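Local coordinates for protein fructose transport system repressor FruR (Pseudomonas putida, PDB 3O74) that regulates transcription as a LacI-family repressor and activator, probably by sequence-specific DNA binding, and answers to fructose 1-phosphate as its preferred effector, at residues T2-I8 with R58-V64; L180-T186 with Q208-F214; D42-R48 with S66-D72; S99-D103 with I237-A241. One frame throughout, in Å; residues are numbered along the deposited sequence. Where two conformers were deposited one is given.

Contact 1: T2-I8 with R58-V64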
loop_
_atom_site.group_PDB
_atom_site.type_symbol
_atom_site.label_atom_id
_atom_site.label_comp_id
_atom_site.label_asym_id
_atom_site.label_seq_id
_atom_site.Cartn_x
_atom_site.Cartn_y
_atom_site.Cartn_z
ATOM N N THR B 2 26.890 -7.772 4.372
ATOM C CA THR B 2 26.211 -7.829 3.081
ATOM C C THR B 2 25.764 -6.449 2.611
ATOM O O THR B 2 25.388 -6.265 1.450
ATOM C CB THR B 2 24.973 -8.739 3.152
ATOM O OG1 THR B 2 24.083 -8.249 4.161
ATOM C CG2 THR B 2 25.374 -10.167 3.490
ATOM N N ARG B 3 25.801 -5.485 3.524
ATOM C CA ARG B 3 25.273 -4.150 3.265
ATOM C C ARG B 3 23.836 -4.210 2.768
ATOM O O ARG B 3 23.432 -3.461 1.878
ATOM C CB ARG B 3 26.154 -3.390 2.286
ATOM C CG ARG B 3 27.568 -3.235 2.791
ATOM C CD ARG B 3 28.276 -2.110 2.086
ATOM N NE ARG B 3 29.641 -1.966 2.574
ATOM C CZ ARG B 3 30.650 -1.554 1.819
ATOM N NH1 ARG B 3 30.436 -1.256 0.547
ATOM N NH2 ARG B 3 31.867 -1.444 2.332
ATOM N N THR B 4 23.074 -5.125 3.352
ATOM C CA THR B 4 21.646 -5.203 3.111
ATOM C C THR B 4 20.943 -5.235 4.456
ATOM O O THR B 4 21.462 -5.786 5.431
ATOM C CB THR B 4 21.267 -6.452 2.296
ATOM O OG1 THR B 4 21.541 -7.628 3.065
ATOM C CG2 THR B 4 22.066 -6.508 1.006
ATOM N N LEU B 5 19.768 -4.624 4.507
ATOM C CA LEU B 5 18.954 -4.626 5.707
ATOM C C LEU B 5 17.651 -5.348 5.379
ATOM O O LEU B 5 17.154 -5.256 4.258
ATOM C CB LEU B 5 18.658 -3.190 6.133
ATOM C CG LEU B 5 19.854 -2.236 6.163
ATOM C CD1 LEU B 5 19.400 -0.788 6.332
ATOM C CD2 LEU B 5 20.828 -2.636 7.262
ATOM N N GLY B 6 17.106 -6.076 6.346
ATOM C CA GLY B 6 15.829 -6.740 6.147
ATOM C C GLY B 6 14.709 -6.023 6.877
ATOM O O GLY B 6 14.941 -5.402 7.914
ATOM N N PHE B 7 13.494 -6.109 6.340
ATOM C CA PHE B 7 12.322 -5.569 7.008
ATOM C C PHE B 7 11.178 -6.579 6.945
ATOM O O PHE B 7 10.667 -6.886 5.871
ATOM C CB PHE B 7 11.901 -4.235 6.376
ATOM C CG PHE B 7 10.793 -3.522 7.120
ATOM C CD1 PHE B 7 10.461 -3.873 8.423
ATOM C CD2 PHE B 7 10.096 -2.485 6.516
ATOM C CE1 PHE B 7 9.441 -3.210 9.106
ATOM C CE2 PHE B 7 9.083 -1.820 7.189
ATOM C CZ PHE B 7 8.755 -2.180 8.488
ATOM N N ILE B 8 10.801 -7.110 8.102
ATOM C CA ILE B 8 9.648 -7.991 8.201
ATOM C C ILE B 8 8.452 -7.173 8.652
ATOM O O ILE B 8 8.449 -6.628 9.760
ATOM C CB ILE B 8 9.881 -9.104 9.233
ATOM C CG1 ILE B 8 11.009 -10.029 8.782
ATOM C CG2 ILE B 8 8.601 -9.895 9.457
ATOM C CD1 ILE B 8 11.350 -11.104 9.797
ATOM N N ARG B 58 22.092 -13.250 5.823
ATOM C CA ARG B 58 23.131 -12.471 6.485
ATOM C C ARG B 58 22.944 -10.958 6.358
ATOM O O ARG B 58 23.908 -10.233 6.116
ATOM C CB ARG B 58 24.524 -12.881 5.991
ATOM C CG ARG B 58 25.219 -13.905 6.878
ATOM C CD ARG B 58 26.422 -14.530 6.186
ATOM N NE ARG B 58 26.027 -15.295 5.005
ATOM C CZ ARG B 58 26.207 -14.888 3.752
ATOM N NH1 ARG B 58 26.792 -13.724 3.509
ATOM N NH2 ARG B 58 25.810 -15.650 2.742
ATOM N N CYS B 59 21.713 -10.477 6.517
ATOM C CA CYS B 59 21.469 -9.043 6.508
ATOM C C CYS B 59 22.193 -8.392 7.687
ATOM O O CYS B 59 22.327 -8.998 8.746
ATOM C CB CYS B 59 19.970 -8.738 6.560
ATOM S SG CYS B 59 19.051 -9.280 5.100
ATOM N N ASP B 60 22.661 -7.164 7.497
ATOM C CA ASP B 60 23.434 -6.471 8.525
ATOM C C ASP B 60 22.579 -6.060 9.720
ATOM O O ASP B 60 23.070 -5.950 10.844
ATOM C CB ASP B 60 24.141 -5.253 7.930
ATOM C CG ASP B 60 25.198 -5.634 6.913
ATOM O OD1 ASP B 60 25.494 -6.842 6.788
ATOM O OD2 ASP B 60 25.733 -4.724 6.243
ATOM N N ALA B 61 21.295 -5.832 9.473
ATOM C CA ALA B 61 20.353 -5.542 10.545
ATOM C C ALA B 61 18.951 -5.909 10.095
ATOM O O ALA B 61 18.677 -5.986 8.898
ATOM C CB ALA B 61 20.421 -4.074 10.949
ATOM N N LEU B 62 18.066 -6.135 11.057
ATOM C CA LEU B 62 16.701 -6.538 10.746
ATOM C C LEU B 62 15.700 -5.605 11.412
ATOM O O LEU B 62 15.692 -5.451 12.642
ATOM C CB LEU B 62 16.462 -7.982 11.194
ATOM C CG LEU B 62 15.082 -8.609 11.005
ATOM C CD1 LEU B 62 14.672 -8.613 9.529
ATOM C CD2 LEU B 62 15.079 -10.020 11.570
ATOM N N PHE B 63 14.878 -4.960 10.589
ATOM C CA PHE B 63 13.741 -4.201 11.085
ATOM C C PHE B 63 12.563 -5.153 11.152
ATOM O O PHE B 63 12.393 -6.002 10.272
ATOM C CB PHE B 63 13.404 -3.042 10.148
ATOM C CG PHE B 63 14.525 -2.063 9.961
ATOM C CD1 PHE B 63 14.879 -1.193 10.979
ATOM C CD2 PHE B 63 15.221 -2.005 8.759
ATOM C CE1 PHE B 63 15.918 -0.282 10.805
ATOM C CE2 PHE B 63 16.246 -1.101 8.580
ATOM C CZ PHE B 63 16.600 -0.242 9.602
ATOM N N VAL B 64 11.731 -5.016 12.176
ATOM C CA VAL B 64 10.602 -5.928 12.293
ATOM C C VAL B 64 9.398 -5.344 13.029
ATOM O O VAL B 64 9.534 -4.726 14.082
ATOM C CB VAL B 64 11.031 -7.277 12.949
ATOM C CG1 VAL B 64 11.620 -7.049 14.336
ATOM C CG2 VAL B 64 9.862 -8.249 13.013
#
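F7 and F63 are paired across neighbouring parallel strands, 4-8 and 61-64, and mark the tight part of this contact. Their side chains cross at about a right angle, CD1 of F7 coming within 3.5 Å of CB of F63. With CG anti to the backbone N (chi1 -173°), the F7 ring sits beside its own carbonyl carbon, where its CD1 edge meets F63 O as well as that CB. L5 lies on the same side of the sheet and puts CD1 at the edge of the F63 ring. On the other side I8 rests its CG1 on L62 CD1 and its CB on V64 CG2. G6 has no side chain on that side, and L62 CD1 packs directly against its backbone, 3.6 Å from G6 O. Three backbone bonds join G6 and I8 with A61 and F63, the shortest from F63 N to G6 O at 2.7 Å. Helix 15-30 covers the F7 and F63 side, helix 44-56 the I8 side.

The opposite end is looser and more polar. R3 and R58 are exposed there, R58 poorly ordered, and R57 of the second subunit packs on T2. Yet D60 OD1 accepts a nearly straight bond from T2 N (2.9 Å, 177°), while OD2 receives a weak one from R3 N. T2 OG1 gives its proton to R58 O at 2.8 Å, coming from above the carbonyl plane. The D60 carboxylate thus ties down the residues leading into the strand, and D60 N bonds T4 O; beyond that, backbone hydrogen bonds and apolar side chains together hold the pair.

Contact 2: L180-T186 with Q208-F214; sequences LPDALVT and QLQLGTF
L184 and L211 lie side by side and point the same way from adjacent parallel strands, with CD2 of L184 and CD2 of L211 3.7 Å apart. L209 joins them from the loop just before its strand: its CD2 touches L184 CB, and its CB packs against P181 O at 3.4 Å. Further along on the face of L184 and L211, the hydroxyls of T186 and T213 meet, T186 OG1 giving its proton to T213 OG1 at 2.7 Å. T213 OG1 in turn donates to F214 O, a short chain of hydrogen bonds. The T213 chi1 of -172° sets this hydroxyl beside its carbonyl carbon and near the next residue.

Strand 183-186, helix 189-201 and strand 210-214 form a beta-alpha-beta crossover of the periplasmic-binding-protein-like sugar-binding fold. Five backbone bonds run from Q210 N to D182 O through to F214 N to T186 O; among them L184 N meets Q210 O at 2.8 Å and T186 N meets G212 O at 2.9 Å.

Outside this shell, V195 and L192 of helix 189-201 cover L184 and the two threonines, while helix 104-116 packs on V185 and F214 across the sheet. D182 is anchored by its OD2 to the backbone N of R121, and L180 leans on helix 163-177.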
loop_
_atom_site.group_PDB
_atom_site.type_symbol
_atom_site.label_atom_id
_atom_site.label_comp_id
_atom_site.label_asym_id
_atom_site.label_seq_id
_atom_site.Cartn_x
_atom_site.Cartn_y
_atom_site.Cartn_z
ATOM N N LEU B 180 -26.680 1.902 15.602
ATOM C CA LEU B 180 -25.344 2.489 15.611
ATOM C C LEU B 180 -25.048 3.104 16.975
ATOM O O LEU B 180 -25.956 3.586 17.654
ATOM C CB LEU B 180 -25.214 3.569 14.538
ATOM C CG LEU B 180 -25.485 3.202 13.081
ATOM C CD1 LEU B 180 -25.403 4.447 12.213
ATOM C CD2 LEU B 180 -24.501 2.151 12.604
ATOM N N PRO B 181 -23.770 3.090 17.379
ATOM C CA PRO B 181 -23.363 3.840 18.569
ATOM C C PRO B 181 -23.282 5.316 18.200
ATOM O O PRO B 181 -23.162 5.626 17.014
ATOM C CB PRO B 181 -21.964 3.297 18.851
ATOM C CG PRO B 181 -21.428 2.946 17.490
ATOM C CD PRO B 181 -22.623 2.452 16.701
ATOM N N ASP B 182 -23.354 6.211 19.179
ATOM C CA ASP B 182 -23.235 7.632 18.887
ATOM C C ASP B 182 -21.826 7.982 18.422
ATOM O O ASP B 182 -21.632 8.928 17.660
ATOM C CB ASP B 182 -23.611 8.471 20.105
ATOM C CG ASP B 182 -25.108 8.516 20.341
ATOM O OD1 ASP B 182 -25.865 7.963 19.513
ATOM O OD2 ASP B 182 -25.527 9.112 21.355
ATOM N N ALA B 183 -20.846 7.206 18.875
ATOM C CA ALA B 183 -19.448 7.478 18.562
ATOM C C ALA B 183 -18.648 6.187 18.456
ATOM O O ALA B 183 -18.944 5.201 19.135
ATOM C CB ALA B 183 -18.831 8.398 19.614
ATOM N N LEU B 184 -17.628 6.201 17.609
ATOM C CA LEU B 184 -16.839 5.003 17.363
ATOM C C LEU B 184 -15.380 5.327 17.076
ATOM O O LEU B 184 -15.069 6.219 16.287
ATOM C CB LEU B 184 -17.421 4.214 16.191
ATOM C CG LEU B 184 -16.573 3.030 15.722
ATOM C CD1 LEU B 184 -16.634 1.907 16.739
ATOM C CD2 LEU B 184 -17.027 2.539 14.354
ATOM N N VAL B 185 -14.490 4.585 17.725
ATOM C CA VAL B 185 -13.064 4.665 17.436
ATOM C C VAL B 185 -12.585 3.327 16.891
ATOM O O VAL B 185 -12.860 2.282 17.482
ATOM C CB VAL B 185 -12.250 5.006 18.695
ATOM C CG1 VAL B 185 -10.753 4.890 18.418
ATOM C CG2 VAL B 185 -12.598 6.397 19.192
ATOM N N THR B 186 -11.889 3.357 15.756
ATOM C CA THR B 186 -11.222 2.165 15.245
ATOM C C THR B 186 -9.720 2.320 15.442
ATOM O O THR B 186 -9.164 3.400 15.226
ATOM C CB THR B 186 -11.523 1.927 13.754
ATOM O OG1 THR B 186 -11.197 3.106 13.010
ATOM C CG2 THR B 186 -12.993 1.604 13.546
ATOM N N GLN B 208 -24.886 8.079 10.528
ATOM C CA GLN B 208 -24.410 9.382 10.992
ATOM C C GLN B 208 -23.787 9.392 12.396
ATOM O O GLN B 208 -24.178 10.192 13.250
ATOM C CB GLN B 208 -25.546 10.405 10.905
ATOM C CG GLN B 208 -26.892 9.866 11.367
ATOM C CD GLN B 208 -28.062 10.504 10.640
ATOM O OE1 GLN B 208 -28.999 11.004 11.263
ATOM N NE2 GLN B 208 -28.012 10.491 9.312
ATOM N N LEU B 209 -22.813 8.513 12.624
ATOM C CA LEU B 209 -22.077 8.496 13.889
ATOM C C LEU B 209 -20.847 9.405 13.890
ATOM O O LEU B 209 -20.382 9.843 12.837
ATOM C CB LEU B 209 -21.666 7.068 14.275
ATOM C CG LEU B 209 -21.328 6.027 13.202
ATOM C CD1 LEU B 209 -20.581 6.620 12.022
ATOM C CD2 LEU B 209 -20.543 4.873 13.816
ATOM N N GLN B 210 -20.336 9.686 15.086
ATOM C CA GLN B 210 -19.049 10.356 15.248
ATOM C C GLN B 210 -17.937 9.328 15.068
ATOM O O GLN B 210 -17.884 8.344 15.806
ATOM C CB GLN B 210 -18.942 10.970 16.644
ATOM C CG GLN B 210 -19.983 12.032 16.946
ATOM C CD GLN B 210 -19.522 13.421 16.562
ATOM O OE1 GLN B 210 -19.860 13.928 15.494
ATOM N NE2 GLN B 210 -18.744 14.048 17.436
ATOM N N LEU B 211 -17.046 9.558 14.105
ATOM C CA LEU B 211 -16.008 8.581 13.778
ATOM C C LEU B 211 -14.591 9.073 14.032
ATOM O O LEU B 211 -14.245 10.211 13.715
ATOM C CB LEU B 211 -16.116 8.144 12.316
ATOM C CG LEU B 211 -17.227 7.179 11.924
ATOM C CD1 LEU B 211 -17.132 6.875 10.441
ATOM C CD2 LEU B 211 -17.135 5.902 12.741
ATOM N N GLY B 212 -13.767 8.186 14.578
ATOM C CA GLY B 212 -12.360 8.462 14.778
ATOM C C GLY B 212 -11.550 7.202 14.538
ATOM O O GLY B 212 -11.990 6.101 14.877
ATOM N N THR B 213 -10.363 7.357 13.961
ATOM C CA THR B 213 -9.550 6.205 13.595
ATOM C C THR B 213 -8.056 6.489 13.702
ATOM O O THR B 213 -7.627 7.643 13.674
ATOM C CB THR B 213 -9.850 5.743 12.153
ATOM O OG1 THR B 213 -9.177 4.505 11.892
ATOM C CG2 THR B 213 -9.388 6.790 11.144
ATOM N N PHE B 214 -7.275 5.424 13.844
ATOM C CA PHE B 214 -5.833 5.510 13.674
ATOM C C PHE B 214 -5.522 5.371 12.196
ATOM O O PHE B 214 -6.238 4.687 11.464
ATOM C CB PHE B 214 -5.128 4.417 14.471
ATOM C CG PHE B 214 -4.971 4.739 15.927
ATOM C CD1 PHE B 214 -6.073 4.791 16.763
ATOM C CD2 PHE B 214 -3.715 4.981 16.461
ATOM C CE1 PHE B 214 -5.924 5.087 18.110
ATOM C CE2 PHE B 214 -3.561 5.275 17.798
ATOM C CZ PHE B 214 -4.665 5.329 18.625
#

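Contact 3: D42-R48 with S66-D72; sequences DQPDSER and SCLPPED
E47 reaches out from the first turn of helix 44-56 and meets the loop 66-72 with both carboxylate oxygens. Its CG stands anti to the backbone N (chi1 177°) and the chain beyond is extended, which carries the carboxylate to S66 and C67. OE1 uses its syn lone pair for C67 N at 2.8 Å. OE2, met on its syn side somewhat out of the carboxylate plane, accepts from S66 OG at 2.7 Å and also bonds Y75 OH from helix 74-80. S66 OG in turn accepts from L68 N, an ST turn that fixes the hydroxyl in place.

L68 comes at the E47 carboxylate from the opposite direction, its CG 3.7 Å from OE2. Its CD2 lies against P44 CB and over one face of the R48 guanidinium, 3.8 Å above the plane and offset toward the rim. That guanidinium is nearly coplanar with the D72 carboxylate, the planes 12° apart. NE and NH2 of R48 both grip OD1 of D72, each at 3.1 Å, a side-on salt bridge to a single oxygen, while D72 OD2 bonds S74 OG.

At the other end C67 packs SG against P44 CD, and CB of C67 lies beside OD1 of D42, which forms a salt bridge with R90. C67 N and S66 OG bind the E47 carboxylate, which would be expected to favour its charged form, and the R48-D72 salt bridge adds a second tie between helix and loop.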
loop_
_atom_site.group_PDB
_atom_site.type_symbol
_atom_site.label_atom_id
_atom_site.label_comp_id
_atom_site.label_asym_id
_atom_site.label_seq_id
_atom_site.Cartn_x
_atom_site.Cartn_y
_atom_site.Cartn_z
ATOM N N ASP B 42 1.059 -11.253 9.234
ATOM C CA ASP B 42 0.633 -11.310 10.631
ATOM C C ASP B 42 0.445 -12.743 11.140
ATOM O O ASP B 42 -0.242 -12.969 12.135
ATOM C CB ASP B 42 -0.643 -10.483 10.850
ATOM C CG ASP B 42 -0.450 -9.370 11.874
ATOM O OD1 ASP B 42 0.519 -9.445 12.655
ATOM O OD2 ASP B 42 -1.261 -8.422 11.899
ATOM N N GLN B 43 1.058 -13.704 10.456
ATOM C CA GLN B 43 1.027 -15.097 10.892
ATOM C C GLN B 43 2.361 -15.487 11.522
ATOM O O GLN B 43 3.407 -15.398 10.873
ATOM C CB GLN B 43 0.723 -16.022 9.710
ATOM C CG GLN B 43 -0.514 -15.635 8.914
ATOM C CD GLN B 43 -1.804 -15.942 9.646
ATOM O OE1 GLN B 43 -2.174 -17.105 9.814
ATOM N NE2 GLN B 43 -2.500 -14.898 10.086
ATOM N N PRO B 44 2.328 -15.928 12.788
ATOM C CA PRO B 44 3.533 -16.262 13.552
ATOM C C PRO B 44 4.443 -17.282 12.875
ATOM O O PRO B 44 5.661 -17.166 13.008
ATOM C CB PRO B 44 2.968 -16.833 14.851
ATOM C CG PRO B 44 1.666 -16.134 15.016
ATOM C CD PRO B 44 1.115 -16.004 13.619
ATOM N N ASP B 45 3.881 -18.263 12.174
ATOM C CA ASP B 45 4.713 -19.276 11.532
ATOM C C ASP B 45 5.414 -18.734 10.290
ATOM O O ASP B 45 6.535 -19.132 9.980
ATOM C CB ASP B 45 3.910 -20.523 11.167
ATOM C CG ASP B 45 4.788 -21.629 10.610
ATOM O OD1 ASP B 45 4.613 -22.001 9.429
ATOM O OD2 ASP B 45 5.669 -22.116 11.350
ATOM N N SER B 46 4.744 -17.837 9.577
ATOM C CA SER B 46 5.353 -17.182 8.429
ATOM C C SER B 46 6.506 -16.294 8.886
ATOM O O SER B 46 7.553 -16.239 8.247
ATOM C CB SER B 46 4.321 -16.355 7.666
ATOM O OG SER B 46 3.303 -17.180 7.128
ATOM N N GLU B 47 6.313 -15.603 10.003
ATOM C CA GLU B 47 7.358 -14.722 10.504
ATOM C C GLU B 47 8.596 -15.512 10.900
ATOM O O GLU B 47 9.718 -15.091 10.632
ATOM C CB GLU B 47 6.875 -13.887 11.686
ATOM C CG GLU B 47 7.969 -13.009 12.272
ATOM C CD GLU B 47 7.431 -11.978 13.239
ATOM O OE1 GLU B 47 6.213 -11.711 13.202
ATOM O OE2 GLU B 47 8.224 -11.433 14.034
ATOM N N ARG B 48 8.390 -16.659 11.536
ATOM C CA ARG B 48 9.511 -17.498 11.933
ATOM C C ARG B 48 10.265 -18.014 10.709
ATOM O O ARG B 48 11.490 -18.134 10.732
ATOM C CB ARG B 48 9.047 -18.645 12.832
ATOM C CG ARG B 48 8.497 -18.169 14.172
ATOM C CD ARG B 48 8.346 -19.308 15.166
ATOM N NE ARG B 48 7.642 -18.882 16.373
ATOM C CZ ARG B 48 6.337 -19.044 16.570
ATOM N NH1 ARG B 48 5.595 -19.631 15.639
ATOM N NH2 ARG B 48 5.773 -18.628 17.696
ATOM N N SER B 66 6.632 -7.215 14.573
ATOM C CA SER B 66 6.413 -8.621 14.877
ATOM C C SER B 66 4.960 -8.957 15.202
ATOM O O SER B 66 4.196 -8.104 15.651
ATOM C CB SER B 66 7.315 -9.037 16.041
ATOM O OG SER B 66 7.215 -10.425 16.305
ATOM N N CYS B 67 4.587 -10.213 14.977
ATOM C CA CYS B 67 3.276 -10.698 15.388
ATOM C C CYS B 67 3.420 -11.832 16.399
ATOM O O CYS B 67 2.440 -12.481 16.756
ATOM C CB CYS B 67 2.453 -11.158 14.178
ATOM S SG CYS B 67 3.071 -12.640 13.352
ATOM N N LEU B 68 4.648 -12.062 16.858
ATOM C CA LEU B 68 4.941 -13.155 17.786
ATOM C C LEU B 68 4.534 -12.831 19.227
ATOM O O LEU B 68 4.400 -11.663 19.590
ATOM C CB LEU B 68 6.429 -13.527 17.729
ATOM C CG LEU B 68 7.012 -13.965 16.381
ATOM C CD1 LEU B 68 8.482 -14.332 16.526
ATOM C CD2 LEU B 68 6.229 -15.132 15.803
ATOM N N PRO B 69 4.320 -13.872 20.047
ATOM C CA PRO B 69 4.050 -13.692 21.480
ATOM C C PRO B 69 5.299 -13.210 22.207
ATOM O O PRO B 69 6.405 -13.563 21.799
ATOM C CB PRO B 69 3.694 -15.106 21.953
ATOM C CG PRO B 69 3.375 -15.875 20.714
ATOM C CD PRO B 69 4.219 -15.281 19.639
ATOM N N PRO B 70 5.128 -12.420 23.279
ATOM C CA PRO B 70 6.272 -11.889 24.028
ATOM C C PRO B 70 7.059 -13.013 24.692
ATOM O O PRO B 70 8.241 -12.852 24.995
ATOM C CB PRO B 70 5.614 -11.008 25.090
ATOM C CG PRO B 70 4.255 -11.596 25.272
ATOM C CD PRO B 70 3.844 -12.078 23.912
ATOM N N GLU B 71 6.394 -14.141 24.911
ATOM C CA GLU B 71 7.025 -15.312 25.502
ATOM C C GLU B 71 8.047 -15.909 24.538
ATOM O O GLU B 71 8.997 -16.575 24.951
ATOM C CB GLU B 71 5.964 -16.358 25.843
ATOM C CG GLU B 71 4.582 -15.777 26.104
ATOM C CD GLU B 71 3.530 -16.347 25.171
ATOM O OE1 GLU B 71 3.769 -17.429 24.595
ATOM O OE2 GLU B 71 2.464 -15.714 25.016
ATOM N N ASP B 72 7.832 -15.673 23.247
ATOM C CA ASP B 72 8.742 -16.139 22.210
ATOM C C ASP B 72 10.074 -15.408 22.354
ATOM O O ASP B 72 10.104 -14.192 22.526
ATOM C CB ASP B 72 8.128 -15.879 20.830
ATOM C CG ASP B 72 8.898 -16.545 19.706
ATOM O OD1 ASP B 72 8.279 -17.300 18.929
ATOM O OD2 ASP B 72 10.118 -16.312 19.596
#

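Contact 4: S99-D103 with I237-A241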
loop_
_atom_site.group_PDB
_atom_site.type_symbol
_atom_site.label_atom_id
_atom_site.label_comp_id
_atom_site.label_asym_id
_atom_site.label_seq_id
_atom_site.Cartn_x
_atom_site.Cartn_y
_atom_site.Cartn_z
ATOM N N SER B 99 13.257 -0.148 20.000
ATOM C CA SER B 99 12.011 -0.065 19.233
ATOM C C SER B 99 11.697 1.373 18.855
ATOM O O SER B 99 11.888 2.293 19.647
ATOM C CB SER B 99 10.832 -0.652 20.024
ATOM O OG SER B 99 11.089 -1.987 20.428
ATOM N N VAL B 100 11.217 1.569 17.634
ATOM C CA VAL B 100 10.720 2.878 17.233
ATOM C C VAL B 100 9.231 2.769 16.934
ATOM O O VAL B 100 8.823 2.022 16.048
ATOM C CB VAL B 100 11.463 3.427 15.996
ATOM C CG1 VAL B 100 11.007 4.849 15.683
ATOM C CG2 VAL B 100 12.963 3.389 16.216
ATOM N N ILE B 101 8.423 3.525 17.668
ATOM C CA ILE B 101 6.975 3.383 17.592
ATOM C C ILE B 101 6.273 4.735 17.633
ATOM O O ILE B 101 6.913 5.769 17.815
ATOM C CB ILE B 101 6.437 2.508 18.748
ATOM C CG1 ILE B 101 6.562 3.229 20.095
ATOM C CG2 ILE B 101 7.171 1.175 18.801
ATOM C CD1 ILE B 101 5.982 2.437 21.257
ATOM N N SER B 102 4.956 4.721 17.441
ATOM C CA SER B 102 4.154 5.923 17.608
ATOM C C SER B 102 3.615 5.994 19.032
ATOM O O SER B 102 3.439 4.969 19.686
ATOM C CB SER B 102 3.019 5.961 16.588
ATOM O OG SER B 102 3.528 6.136 15.279
ATOM N N ASP B 103 3.373 7.209 19.517
ATOM C CA ASP B 103 2.837 7.404 20.864
ATOM C C ASP B 103 1.341 7.106 20.872
ATOM O O ASP B 103 0.518 8.018 20.959
ATOM C CB ASP B 103 3.103 8.832 21.337
ATOM C CG ASP B 103 2.687 9.061 22.778
ATOM O OD1 ASP B 103 2.203 8.108 23.428
ATOM O OD2 ASP B 103 2.844 10.201 23.263
ATOM N N ILE B 237 9.627 8.126 11.824
ATOM C CA ILE B 237 9.753 6.744 12.275
ATOM C C ILE B 237 10.918 6.061 11.561
ATOM O O ILE B 237 11.800 5.480 12.193
ATOM C CB ILE B 237 8.462 5.933 11.977
ATOM C CG1 ILE B 237 7.266 6.502 12.743
ATOM C CG2 ILE B 237 8.669 4.454 12.303
ATOM C CD1 ILE B 237 7.401 6.399 14.230
ATOM N N ALA B 238 10.913 6.136 10.234
ATOM C CA ALA B 238 11.934 5.483 9.422
ATOM C C ALA B 238 13.323 6.058 9.668
ATOM O O ALA B 238 14.303 5.317 9.774
ATOM C CB ALA B 238 11.572 5.581 7.942
ATOM N N ALA B 239 13.403 7.382 9.759
ATOM C CA ALA B 239 14.680 8.054 9.960
ATOM C C ALA B 239 15.303 7.670 11.298
ATOM O O ALA B 239 16.510 7.462 11.392
ATOM C CB ALA B 239 14.507 9.563 9.865
ATOM N N THR B 240 14.472 7.573 12.330
ATOM C CA THR B 240 14.934 7.178 13.651
ATOM C C THR B 240 15.407 5.731 13.646
ATOM O O THR B 240 16.491 5.421 14.138
ATOM C CB THR B 240 13.813 7.337 14.702
ATOM O OG1 THR B 240 13.401 8.708 14.755
ATOM C CG2 THR B 240 14.298 6.912 16.074
ATOM N N ALA B 241 14.589 4.847 13.082
ATOM C CA ALA B 241 14.911 3.422 13.032
ATOM C C ALA B 241 16.207 3.173 12.269
ATOM O O ALA B 241 17.055 2.389 12.699
ATOM C CB ALA B 241 13.756 2.642 12.395
#
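V100 makes most of the apolar contact, its two methyls reaching one turn of helix 234-250 from strand 98-102. CG2 packs on A241 CA at 3.7 Å and on T240 CG2 at 3.8 Å, and it also meets A241 CB. The other methyl, CG1, lies near T240 CB and 4.1 Å from I237 CG2. With CG1 of V100 anti to the backbone N (chi1 -175°), that methyl faces I237 O while CG2 faces A241; both also touch T240. The V100 and T240 chains meet at a slant.

A second set of contacts joins methyl groups to polar atoms by packing alone. V100 CG1 rests 3.6 Å from I237 O, a carbonyl already used by A241 N within the helix. I237 is bent at chi2 (-64°), bringing CD1 to I101 O at 3.7 Å and to S102 OG at 4.0 Å.

Hydrogen bonds are absent between these segments; polar groups find partners elsewhere. T240 OG1 bonds to Q236 O in its own helix, and the V100 backbone bonds to A87 and D89 of the neighbouring strand region. I86 and I88 of strand 85-88 extend the apolar surface under A241 and I237, and I20 of helix 15-30 lies against I237. The helix runs nearly antiparallel to the strand, at 166°, as in a layered alpha/beta domain, and the association here rests on van der Waals packing, mainly of aliphatic groups.

How the contacts relate
Contacts 1, 3 and 4 gather in one half of the molecule, with contact 2 across the chain's centre, about 39 Å from contact 1 between centres. Contacts 1 and 3 cross along the chain and touch where V64 and I8 meet E47, and helix 44-56 and strand 61-64 follow each other in the chain. Contact 4 touches contact 1 through F63 and A241. Its segments enclose contact 2 in sequence, so the chain visits the other half between strand 98-102 and helix 234-250 before returning. Contacts 1 and 4 thus lie in one lobe and contact 2 in the other, consistent with the two-lobed sugar-binding fold of LacI-family regulators, in which the chain crosses between lobes.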